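Long-range contacts in immunity protein (Neisseria meningitidis, PDB 4Q7O), which probably protects the cells that make it by neutralising the toxin of a contact-dependent growth-inhibition system: residues L10-K15 with N112-D117; S25-T30 with A58-I63; K45-T50 with L106-F111; S86-V91 with E99-I104. All coordinates share one frame; numbering follows the deposited sequence.

Interaction 1. Residues L10-K15 with N112-D117; sequences LNLNKK and NIAISD
Asp117 sets its carboxylate against the first turn of helix 10-18, where Asn11 and Leu12 present their backbone N-H groups. The setting is a helix-helix pair running nearly antiparallel: segments 10-15 and 112-117 point 148° apart, and their axes approach to 8.0 Å. The first torsion of Asp117 places CG anti to the carbonyl carbon (chi1 -74°). From there OD2 takes the Leu12 N-H on its syn lone pair, with Leu12 N to Asp117 OD2 at 2.8 Å. OD1 accepts from Asn11 N at the longer distance of 3.3 Å, also on the syn side, but with the donor somewhat out of the carboxylate plane. First-turn N-H groups have no carbonyl partner within their own helix, and the carboxylate gives them an acceptor instead; the positive helix end would in turn tend to stabilise its charge. The Asn11 amide crosses the carboxylate obliquely, their planes 34° apart. One water joins them, accepting from Asn11 ND2 and donating to Asp117 OD1, and it also bonds Ser116 OG. Ile113 fills the apolar flank: its CG2 branch presses on the helix backbone, 3.3 Å from Leu12 N. Deeper in, Leu12 CG packs on Ala114 CB, and both residues continue onto helix 22-34 at Ile24 and Phe28. One turn further on, the bent Lys15 chain crosses Ile113 at about a right angle, bringing Lys15 CE within 3.9 Å of Ile113 CD1.

Interaction 2. Residues S25-T30 with A58-I63; sequences SIFFET and AQYEKI
The Phe27 ring receives the backbone of Gln59 at its edge, near the ring plane, while Ala58 CB and Tyr60 CD2 approach it obliquely. A helix here lies on an antiparallel sheet: segment 25-30 crosses strand 58-62 at 121°, with the axes 8.7 Å apart at closest. CG of Phe27 stands anti to the backbone N (chi1 178°), and the ring reaches the strand although its CB does not aim straight at it. Three consecutive strand residues touch it. Phe27 CD1 packs on Ala58 CB at 3.9 Å. Phe27 CE1 lies 3.7 Å from Gln59 N, and Phe27 CZ 3.4 Å from Tyr60 CD2. That last approach is at the edge of the Tyr60 ring, near its plane; the two rings meet obliquely, planes 53° apart. Phe27 also meets its own neighbour in the helix, with its CD2 over the centre of one face of the Phe28 ring.

The cluster extends through edge-to-face pairs, Phe27 with Phe89 and both Phe28 and Tyr60 with Phe111, so helix and sheet share an aromatic core. The Tyr60 hydroxyl is satisfied elsewhere, at Cys43 O, and Gln59 turns its side chain to the other face of the sheet, where it bonds Ser90 OG. Thr30 comes near Ala58 as well, while its backbone O accepts from Asn96 of the second subunit. The Thr30 hydroxyl is held within the helix: Thr30 OG1 donates to Ile26 O at 2.8 Å, from the face of that carbonyl opposite to the one approached by Thr30 N.

Interaction 3. Residues K45-T50 with L106-F111; sequences KNITTT and LAYHYF
Ile47 and Thr48, where the chain leaves helix 37-46, make the touch with Ala107, Tyr108 and Phe111 of helix 104-121. Just before them, Lys45 contributes its carbonyl to the turn: Lys45 O accepts from Thr48 N at 3.0 Å. The hydroxyl of Thr48 reaches the same oxygen, Thr48 OG1 to Lys45 O 2.8 Å, from within the carbonyl plane, so two bonds from one residue grip it. Asn46 ties the turn forward, its ND2 donating to His52 O.

Ile47 is the centrepiece. Its CG1 lies anti to the backbone N (chi1 -162°), and the chain meets Phe111 tip to tip. CD1 sits over the centre of the ring as a CH-pi contact, 3.8 Å from the Phe111 centroid and only 4° off the normal. The same methyl rests on Ala107, with Ile47 CD1 to Ala107 CB at 4.1 Å. Ile47 CG2 touches both aromatics, lying 3.9 Å from Phe111 CD2. It also approaches Tyr108 CE1 to 4.0 Å as the isoleucine and tyrosine side chains slide past each other in opposite directions. The backbone O of Ile47 accepts a hydrogen bond from Lys62 NZ.

Thr48 comes next and crosses Tyr108 at about a right angle; its CG2 meets the ring at the edge, near the plane, 3.5 Å from Tyr108 OH. Tyr136 of helix 126-139 touches Thr48, Tyr108 and Phe111 from outside these segments. The whole is a helix-to-strand connection, leading from helix 37-46 into strand 52-55, that plugs an isoleucine into the aromatic core between sheet and helices.

Interaction 4. Residues S86-V91 with E99-I104; sequences SIYFSV and ELIIPI
A beta hairpin joins strands 86-91 and 98-103, and Ile87 and Phe89 pair with Ile102 and Leu100 as its antiparallel hydrogen-bonded pairs. Ile87 N donates to Ile102 O at 2.9 Å, and Ile102 N returns the bond to Ile87 O at 3.1 Å. In the next such pair Phe89 N reaches Leu100 O at 2.8 Å, a nearly straight bond, answered by Leu100 N to Phe89 O. Ser86-Pro103, Tyr88-Ile101 and Ser90-Glu99 are the non-hydrogen-bonded pairs between and beyond them.

On the sheet face that carries Tyr88, a diagonal polar link spans the strands. CG of Tyr88 is anti to the backbone N (chi1 169°), and the phenol extends across to Glu99. Its OH donates to the anti lone pair of Glu99 OE2 at 2.6 Å; the carboxylate stands at the ring edge with its plane turned 86° from the ring. Ile101 CG1 also meets the ring at its edge, 4.0 Å from Tyr88 CD1.

On the other face, Ile87 and Ile102 lie side by side, with Ile87 CG2 to Ile102 CG1 at 4.0 Å, and the Ile102 CD1 methyl meets Phe89 CE1 obliquely. Helix 104-121 covers Ile87, Phe89 and Ile102, while helix 22-34 covers Phe89 and Leu100. Strand 58-62 pairs along the other side of 86-91; Pro103 closes strand 98-103 and occupies the N-cap position just before helix 104-121.

Helix 104-121 serves both interaction 1 and interaction 3, whose centres lie 13 Å apart, and Lys15 packs on His109 and Tyr110 between them. Interactions 2 and 4 share the sheet, with centres about 8 Å apart; strands 58-62 and 86-91 probably bond through Tyr88 N to Glu61 O at 2.9 Å. The aromatic core links the rest: Phe111 CE1 of interaction 3 is 3.5 Å from Phe28 CZ of interaction 2 and 3.6 Å from Phe89 CZ of interaction 4. Interactions 1 and 4 stay separate, about 9 Å between nearest atoms. Bound formate, probably from the crystallisation liquor, lies near the Tyr88 side chain of interaction 4, and formate is also found close to Gln59 of interaction 2.

Interaction 1. Residues L10-K15 with N112-D117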
# COMPACT_ATOMS: atom_id res chain seq x y z
N LEU B 10 5.89 -8.47 6.51
CA LEU B 10 7.22 -7.92 6.31
C LEU B 10 7.74 -8.21 4.91
O LEU B 10 8.16 -7.31 4.19
CB LEU B 10 8.19 -8.45 7.37
CG LEU B 10 7.80 -8.11 8.81
CD1 LEU B 10 8.81 -8.68 9.79
CD2 LEU B 10 7.67 -6.61 9.00
N ASN B 11 7.71 -9.48 4.52
CA ASN B 11 8.22 -9.86 3.21
C ASN B 11 7.29 -9.48 2.06
O ASN B 11 7.76 -9.11 0.97
CB ASN B 11 8.59 -11.33 3.18
CG ASN B 11 9.72 -11.64 4.13
OD1 ASN B 11 10.71 -10.89 4.19
ND2 ASN B 11 9.58 -12.71 4.91
N LEU B 12 5.99 -9.54 2.30
CA LEU B 12 5.02 -9.13 1.29
C LEU B 12 5.18 -7.66 0.96
O LEU B 12 5.21 -7.29 -0.21
CB LEU B 12 3.59 -9.42 1.77
CG LEU B 12 2.37 -9.13 0.88
CD1 LEU B 12 1.93 -7.67 0.93
CD2 LEU B 12 2.60 -9.60 -0.57
N ASN B 13 5.26 -6.82 1.99
CA ASN B 13 5.39 -5.39 1.76
C ASN B 13 6.67 -5.04 1.03
O ASN B 13 6.66 -4.21 0.14
CB ASN B 13 5.32 -4.61 3.08
CG ASN B 13 3.90 -4.26 3.48
OD1 ASN B 13 3.27 -3.39 2.88
ND2 ASN B 13 3.41 -4.92 4.53
N LYS B 14 7.77 -5.66 1.43
CA LYS B 14 9.04 -5.38 0.76
C LYS B 14 8.93 -5.64 -0.74
O LYS B 14 9.27 -4.79 -1.57
CB LYS B 14 10.16 -6.22 1.39
CG LYS B 14 11.50 -6.10 0.69
CD LYS B 14 12.58 -6.81 1.50
CE LYS B 14 13.92 -6.76 0.80
NZ LYS B 14 15.00 -7.42 1.61
N LYS B 15 8.44 -6.82 -1.10
CA LYS B 15 8.38 -7.19 -2.51
C LYS B 15 7.38 -6.34 -3.27
O LYS B 15 7.69 -5.80 -4.33
CB LYS B 15 8.06 -8.68 -2.68
CG LYS B 15 8.28 -9.19 -4.09
CD LYS B 15 9.75 -9.58 -4.29
CE LYS B 15 10.08 -10.90 -3.61
NZ LYS B 15 11.52 -11.26 -3.74
N ASN B 112 1.86 -16.47 -1.86
CA ASN B 112 2.73 -17.40 -1.17
C ASN B 112 3.58 -16.67 -0.13
O ASN B 112 3.79 -17.16 0.98
CB ASN B 112 3.61 -18.15 -2.17
CG ASN B 112 4.35 -19.29 -1.53
OD1 ASN B 112 3.75 -20.21 -0.98
ND2 ASN B 112 5.67 -19.23 -1.61
N ILE B 113 4.04 -15.47 -0.49
CA ILE B 113 4.77 -14.63 0.46
C ILE B 113 3.87 -14.14 1.59
O ILE B 113 4.24 -14.20 2.77
CB ILE B 113 5.41 -13.43 -0.26
CG1 ILE B 113 6.48 -13.92 -1.24
CG2 ILE B 113 6.01 -12.47 0.74
CD1 ILE B 113 6.96 -12.84 -2.20
N ALA B 114 2.67 -13.68 1.25
CA ALA B 114 1.72 -13.19 2.24
C ALA B 114 1.30 -14.26 3.24
O ALA B 114 1.23 -14.00 4.45
CB ALA B 114 0.50 -12.59 1.57
N ILE B 115 1.01 -15.47 2.77
CA ILE B 115 0.58 -16.52 3.68
C ILE B 115 1.74 -16.97 4.57
O ILE B 115 1.54 -17.36 5.72
CB ILE B 115 -0.12 -17.68 2.95
CG1 ILE B 115 -1.02 -18.46 3.92
CG2 ILE B 115 0.90 -18.60 2.26
CD1 ILE B 115 -1.83 -19.55 3.23
N SER B 116 2.95 -16.89 4.04
CA SER B 116 4.16 -17.13 4.81
C SER B 116 4.28 -16.12 5.95
O SER B 116 4.51 -16.50 7.10
CB SER B 116 5.39 -17.05 3.92
OG SER B 116 6.57 -17.09 4.70
N ASP B 117 4.15 -14.83 5.63
CA ASP B 117 4.16 -13.79 6.66
C ASP B 117 3.12 -14.11 7.73
O ASP B 117 3.40 -14.01 8.93
CB ASP B 117 3.84 -12.41 6.07
CG ASP B 117 4.98 -11.80 5.26
OD1 ASP B 117 6.15 -12.18 5.47
OD2 ASP B 117 4.70 -10.92 4.42
O HOH W 1 7.38 -14.46 4.55

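Interaction 2. Residues S25-T30 with A58-I63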
# COMPACT_ATOMS: atom_id res chain seq x y z
N SER B 25 -0.10 -4.56 -1.20
CA SER B 25 0.26 -4.26 0.19
C SER B 25 -1.00 -3.88 0.98
O SER B 25 -1.25 -4.38 2.08
CB SER B 25 1.25 -3.08 0.25
OG SER B 25 2.14 -3.04 -0.86
N ILE B 26 -1.80 -2.99 0.41
CA ILE B 26 -3.00 -2.50 1.08
C ILE B 26 -4.04 -3.60 1.19
O ILE B 26 -4.69 -3.74 2.23
CB ILE B 26 -3.60 -1.30 0.32
CG1 ILE B 26 -2.61 -0.13 0.31
CG2 ILE B 26 -4.93 -0.86 0.92
CD1 ILE B 26 -3.05 0.99 -0.62
N PHE B 27 -4.17 -4.39 0.14
CA PHE B 27 -5.12 -5.50 0.10
C PHE B 27 -4.95 -6.43 1.31
O PHE B 27 -5.89 -6.68 2.06
CB PHE B 27 -4.96 -6.27 -1.21
CG PHE B 27 -5.86 -7.47 -1.32
CD1 PHE B 27 -7.14 -7.35 -1.85
CD2 PHE B 27 -5.42 -8.72 -0.93
CE1 PHE B 27 -7.96 -8.46 -1.96
CE2 PHE B 27 -6.24 -9.83 -1.03
CZ PHE B 27 -7.51 -9.70 -1.54
N PHE B 28 -3.73 -6.92 1.50
CA PHE B 28 -3.51 -7.86 2.59
C PHE B 28 -3.60 -7.23 3.97
O PHE B 28 -4.21 -7.81 4.87
CB PHE B 28 -2.20 -8.63 2.40
CG PHE B 28 -2.33 -9.74 1.41
CD1 PHE B 28 -3.08 -10.86 1.71
CD2 PHE B 28 -1.72 -9.66 0.17
CE1 PHE B 28 -3.22 -11.89 0.80
CE2 PHE B 28 -1.85 -10.69 -0.74
CZ PHE B 28 -2.61 -11.80 -0.43
N GLU B 29 -3.04 -6.03 4.15
CA GLU B 29 -3.07 -5.42 5.47
C GLU B 29 -4.48 -5.08 5.91
O GLU B 29 -4.84 -5.27 7.07
CB GLU B 29 -2.19 -4.17 5.53
CG GLU B 29 -2.22 -3.46 6.89
CD GLU B 29 -1.81 -4.33 8.07
OE1 GLU B 29 -1.10 -5.34 7.87
OE2 GLU B 29 -2.19 -3.99 9.21
N THR B 30 -5.29 -4.57 4.99
CA THR B 30 -6.62 -4.14 5.38
C THR B 30 -7.54 -5.34 5.68
O THR B 30 -8.35 -5.29 6.60
CB THR B 30 -7.24 -3.14 4.39
OG1 THR B 30 -7.32 -3.73 3.10
CG2 THR B 30 -6.39 -1.87 4.32
N ALA B 58 -11.98 -4.22 -0.55
CA ALA B 58 -10.90 -5.05 -1.09
C ALA B 58 -11.43 -6.24 -1.86
O ALA B 58 -12.29 -6.96 -1.37
CB ALA B 58 -9.99 -5.53 0.03
N GLN B 59 -10.90 -6.47 -3.05
CA GLN B 59 -11.32 -7.63 -3.83
C GLN B 59 -10.27 -8.03 -4.86
O GLN B 59 -9.42 -7.22 -5.25
CB GLN B 59 -12.64 -7.35 -4.55
CG GLN B 59 -12.51 -6.30 -5.65
CD GLN B 59 -13.75 -6.18 -6.51
OE1 GLN B 59 -14.55 -7.11 -6.62
NE2 GLN B 59 -13.93 -5.01 -7.12
N TYR B 60 -10.36 -9.27 -5.30
CA TYR B 60 -9.68 -9.70 -6.52
C TYR B 60 -10.59 -10.55 -7.37
O TYR B 60 -11.54 -11.17 -6.87
CB TYR B 60 -8.35 -10.42 -6.24
CG TYR B 60 -8.47 -11.73 -5.47
CD1 TYR B 60 -8.92 -12.90 -6.08
CD2 TYR B 60 -8.12 -11.79 -4.12
CE1 TYR B 60 -9.03 -14.10 -5.37
CE2 TYR B 60 -8.22 -12.98 -3.40
CZ TYR B 60 -8.68 -14.13 -4.03
OH TYR B 60 -8.79 -15.32 -3.34
N GLU B 61 -10.28 -10.61 -8.66
CA GLU B 61 -11.01 -11.46 -9.58
C GLU B 61 -10.07 -11.80 -10.72
O GLU B 61 -9.51 -10.90 -11.35
CB GLU B 61 -12.25 -10.73 -10.09
CG GLU B 61 -13.18 -11.54 -10.96
CD GLU B 61 -14.31 -10.69 -11.50
OE1 GLU B 61 -14.23 -9.45 -11.36
OE2 GLU B 61 -15.28 -11.25 -12.04
N LYS B 62 -9.87 -13.09 -10.98
CA LYS B 62 -9.17 -13.48 -12.19
C LYS B 62 -9.92 -12.92 -13.39
O LYS B 62 -11.15 -12.91 -13.42
CB LYS B 62 -9.08 -15.00 -12.29
CG LYS B 62 -8.13 -15.62 -11.28
CD LYS B 62 -8.00 -17.11 -11.49
CE LYS B 62 -6.97 -17.71 -10.54
NZ LYS B 62 -6.86 -19.19 -10.68
N ILE B 63 -9.17 -12.46 -14.39
CA ILE B 63 -9.77 -11.81 -15.54
C ILE B 63 -10.11 -12.84 -16.60
O ILE B 63 -9.23 -13.58 -17.06
CB ILE B 63 -8.84 -10.73 -16.11
CG1 ILE B 63 -8.72 -9.58 -15.10
CG2 ILE B 63 -9.36 -10.21 -17.45
CD1 ILE B 63 -7.68 -8.56 -15.45

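Interaction 3. Residues K45-T50 with L106-F111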
# COMPACT_ATOMS: atom_id res chain seq x y z
N LYS B 45 -7.37 -18.96 0.00
CA LYS B 45 -7.81 -20.16 -0.71
C LYS B 45 -8.47 -19.90 -2.05
O LYS B 45 -8.28 -20.66 -3.01
CB LYS B 45 -8.79 -20.96 0.14
CG LYS B 45 -8.17 -21.70 1.28
CD LYS B 45 -9.18 -22.63 1.91
CE LYS B 45 -9.51 -22.19 3.31
NZ LYS B 45 -10.53 -23.08 3.92
N ASN B 46 -9.26 -18.83 -2.12
CA ASN B 46 -10.16 -18.63 -3.26
C ASN B 46 -9.43 -18.44 -4.58
O ASN B 46 -9.98 -18.72 -5.63
CB ASN B 46 -11.11 -17.45 -3.01
CG ASN B 46 -12.32 -17.83 -2.20
OD1 ASN B 46 -12.37 -18.88 -1.55
ND2 ASN B 46 -13.33 -16.97 -2.22
N ILE B 47 -8.20 -17.96 -4.52
CA ILE B 47 -7.43 -17.76 -5.74
C ILE B 47 -7.25 -19.08 -6.51
O ILE B 47 -7.20 -19.09 -7.73
CB ILE B 47 -6.08 -17.06 -5.46
CG1 ILE B 47 -5.50 -16.47 -6.76
CG2 ILE B 47 -5.09 -18.00 -4.74
CD1 ILE B 47 -4.37 -15.47 -6.52
N THR B 48 -7.20 -20.20 -5.78
CA THR B 48 -7.01 -21.52 -6.40
C THR B 48 -8.32 -22.16 -6.84
O THR B 48 -8.32 -23.08 -7.66
CB THR B 48 -6.34 -22.51 -5.43
OG1 THR B 48 -7.27 -22.90 -4.42
CG2 THR B 48 -5.11 -21.89 -4.79
N THR B 49 -9.43 -21.69 -6.29
CA THR B 49 -10.73 -22.31 -6.56
C THR B 49 -11.60 -21.45 -7.47
O THR B 49 -11.58 -21.59 -8.69
CB THR B 49 -11.49 -22.67 -5.27
OG1 THR B 49 -11.64 -21.50 -4.45
CG2 THR B 49 -10.72 -23.73 -4.49
N THR B 50 -12.38 -20.55 -6.87
CA THR B 50 -13.31 -19.72 -7.62
C THR B 50 -12.60 -18.62 -8.41
O THR B 50 -13.12 -18.14 -9.42
CB THR B 50 -14.35 -19.06 -6.69
OG1 THR B 50 -13.70 -18.11 -5.84
CG2 THR B 50 -15.04 -20.13 -5.84
N LEU B 106 2.49 -13.91 -10.92
CA LEU B 106 2.97 -12.95 -9.93
C LEU B 106 2.03 -12.88 -8.74
O LEU B 106 2.48 -12.78 -7.60
CB LEU B 106 3.17 -11.57 -10.57
CG LEU B 106 3.60 -10.47 -9.59
CD1 LEU B 106 4.93 -10.79 -8.92
CD2 LEU B 106 3.69 -9.13 -10.29
N ALA B 107 0.72 -12.95 -8.98
CA ALA B 107 -0.23 -13.00 -7.87
C ALA B 107 0.04 -14.19 -6.95
O ALA B 107 0.06 -14.03 -5.73
CB ALA B 107 -1.66 -13.05 -8.39
N TYR B 108 0.27 -15.37 -7.52
CA TYR B 108 0.60 -16.52 -6.69
C TYR B 108 1.89 -16.31 -5.88
O TYR B 108 1.97 -16.72 -4.73
CB TYR B 108 0.69 -17.80 -7.52
CG TYR B 108 -0.63 -18.52 -7.63
CD1 TYR B 108 -1.06 -19.38 -6.63
CD2 TYR B 108 -1.45 -18.33 -8.73
CE1 TYR B 108 -2.27 -20.05 -6.73
CE2 TYR B 108 -2.66 -18.99 -8.84
CZ TYR B 108 -3.07 -19.85 -7.84
OH TYR B 108 -4.28 -20.50 -7.94
N HIS B 109 2.87 -15.68 -6.50
CA HIS B 109 4.11 -15.28 -5.83
C HIS B 109 3.79 -14.42 -4.61
O HIS B 109 4.24 -14.71 -3.50
CB HIS B 109 4.97 -14.53 -6.86
CG HIS B 109 6.27 -13.99 -6.34
ND1 HIS B 109 7.34 -14.79 -6.00
CD2 HIS B 109 6.70 -12.71 -6.18
CE1 HIS B 109 8.36 -14.04 -5.63
NE2 HIS B 109 8.00 -12.77 -5.73
N TYR B 110 2.97 -13.39 -4.79
CA TYR B 110 2.57 -12.55 -3.67
C TYR B 110 1.79 -13.31 -2.60
O TYR B 110 2.02 -13.12 -1.41
CB TYR B 110 1.74 -11.37 -4.14
CG TYR B 110 2.51 -10.27 -4.85
CD1 TYR B 110 3.75 -9.84 -4.37
CD2 TYR B 110 1.98 -9.65 -5.98
CE1 TYR B 110 4.44 -8.83 -5.00
CE2 TYR B 110 2.67 -8.63 -6.62
CZ TYR B 110 3.90 -8.22 -6.13
OH TYR B 110 4.58 -7.21 -6.75
N PHE B 111 0.85 -14.15 -3.02
CA PHE B 111 0.03 -14.89 -2.06
C PHE B 111 0.87 -15.86 -1.23
O PHE B 111 0.63 -16.04 -0.04
CB PHE B 111 -1.12 -15.61 -2.76
CG PHE B 111 -2.34 -14.76 -2.95
CD1 PHE B 111 -2.26 -13.53 -3.59
CD2 PHE B 111 -3.57 -15.17 -2.45
CE1 PHE B 111 -3.39 -12.74 -3.76
CE2 PHE B 111 -4.70 -14.39 -2.62
CZ PHE B 111 -4.61 -13.17 -3.27

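Interaction 4. Residues S86-V91 with E99-I104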
# COMPACT_ATOMS: atom_id res chain seq x y z
N SER B 86 -4.27 -13.22 -16.28
CA SER B 86 -4.10 -12.09 -15.38
C SER B 86 -5.21 -11.99 -14.35
O SER B 86 -6.24 -12.66 -14.45
CB SER B 86 -4.00 -10.78 -16.17
OG SER B 86 -2.84 -10.77 -17.00
N ILE B 87 -5.00 -11.14 -13.36
CA ILE B 87 -5.93 -11.00 -12.26
C ILE B 87 -6.03 -9.54 -11.83
O ILE B 87 -5.04 -8.81 -11.83
CB ILE B 87 -5.52 -11.94 -11.10
CG1 ILE B 87 -6.43 -11.77 -9.88
CG2 ILE B 87 -4.04 -11.76 -10.76
CD1 ILE B 87 -6.27 -12.88 -8.87
N TYR B 88 -7.26 -9.14 -11.51
CA TYR B 88 -7.58 -7.78 -11.11
C TYR B 88 -7.68 -7.67 -9.60
O TYR B 88 -8.33 -8.49 -8.97
CB TYR B 88 -8.91 -7.39 -11.75
CG TYR B 88 -9.55 -6.13 -11.26
CD1 TYR B 88 -9.22 -4.89 -11.79
CD2 TYR B 88 -10.55 -6.18 -10.30
CE1 TYR B 88 -9.85 -3.73 -11.36
CE2 TYR B 88 -11.18 -5.03 -9.86
CZ TYR B 88 -10.83 -3.81 -10.39
OH TYR B 88 -11.47 -2.67 -9.96
N PHE B 89 -7.04 -6.65 -9.03
CA PHE B 89 -7.18 -6.33 -7.62
C PHE B 89 -7.71 -4.92 -7.46
O PHE B 89 -7.35 -4.03 -8.23
CB PHE B 89 -5.83 -6.39 -6.90
CG PHE B 89 -5.32 -7.77 -6.70
CD1 PHE B 89 -4.68 -8.45 -7.73
CD2 PHE B 89 -5.46 -8.40 -5.47
CE1 PHE B 89 -4.20 -9.73 -7.54
CE2 PHE B 89 -4.98 -9.68 -5.27
CZ PHE B 89 -4.35 -10.35 -6.30
N SER B 90 -8.53 -4.69 -6.45
CA SER B 90 -8.85 -3.32 -6.09
C SER B 90 -8.97 -3.15 -4.59
O SER B 90 -9.33 -4.09 -3.87
CB SER B 90 -10.11 -2.83 -6.80
OG SER B 90 -11.27 -3.40 -6.24
N VAL B 91 -8.66 -1.95 -4.12
CA VAL B 91 -8.88 -1.59 -2.73
C VAL B 91 -9.55 -0.22 -2.65
O VAL B 91 -9.42 0.60 -3.56
CB VAL B 91 -7.57 -1.59 -1.91
CG1 VAL B 91 -7.01 -2.99 -1.80
CG2 VAL B 91 -6.55 -0.62 -2.51
N GLU B 99 -6.80 0.48 -8.23
CA GLU B 99 -6.85 -0.77 -8.99
C GLU B 99 -5.49 -1.21 -9.52
O GLU B 99 -4.63 -0.38 -9.82
CB GLU B 99 -7.80 -0.62 -10.17
CG GLU B 99 -9.21 -0.24 -9.79
CD GLU B 99 -10.03 0.23 -10.98
OE1 GLU B 99 -9.72 1.30 -11.53
OE2 GLU B 99 -10.97 -0.49 -11.37
N LEU B 100 -5.32 -2.51 -9.67
CA LEU B 100 -4.09 -3.07 -10.22
C LEU B 100 -4.38 -4.38 -10.91
O LEU B 100 -5.12 -5.21 -10.39
CB LEU B 100 -3.07 -3.30 -9.10
CG LEU B 100 -1.76 -4.01 -9.45
CD1 LEU B 100 -0.91 -3.16 -10.37
CD2 LEU B 100 -0.98 -4.36 -8.20
N ILE B 101 -3.77 -4.57 -12.08
CA ILE B 101 -3.81 -5.86 -12.75
C ILE B 101 -2.39 -6.42 -12.84
O ILE B 101 -1.46 -5.70 -13.18
CB ILE B 101 -4.42 -5.73 -14.15
CG1 ILE B 101 -5.91 -5.37 -14.03
CG2 ILE B 101 -4.23 -7.01 -14.95
CD1 ILE B 101 -6.52 -4.82 -15.32
N ILE B 102 -2.23 -7.70 -12.51
CA ILE B 102 -0.95 -8.38 -12.63
C ILE B 102 -1.14 -9.78 -13.21
O ILE B 102 -2.25 -10.31 -13.19
CB ILE B 102 -0.22 -8.46 -11.26
CG1 ILE B 102 -1.12 -9.08 -10.19
CG2 ILE B 102 0.29 -7.09 -10.84
CD1 ILE B 102 -0.41 -9.32 -8.85
N PRO B 103 -0.06 -10.40 -13.72
CA PRO B 103 -0.20 -11.80 -14.13
C PRO B 103 -0.54 -12.70 -12.95
O PRO B 103 -0.09 -12.44 -11.83
CB PRO B 103 1.20 -12.15 -14.66
CG PRO B 103 1.82 -10.82 -15.02
CD PRO B 103 1.29 -9.87 -13.98
N ILE B 104 -1.31 -13.75 -13.20
CA ILE B 104 -1.64 -14.71 -12.15
C ILE B 104 -0.39 -15.32 -11.51
O ILE B 104 -0.35 -15.54 -10.30
CB ILE B 104 -2.61 -15.79 -12.68
CG1 ILE B 104 -4.00 -15.17 -12.90
CG2 ILE B 104 -2.72 -16.96 -11.71
CD1 ILE B 104 -4.97 -16.06 -13.64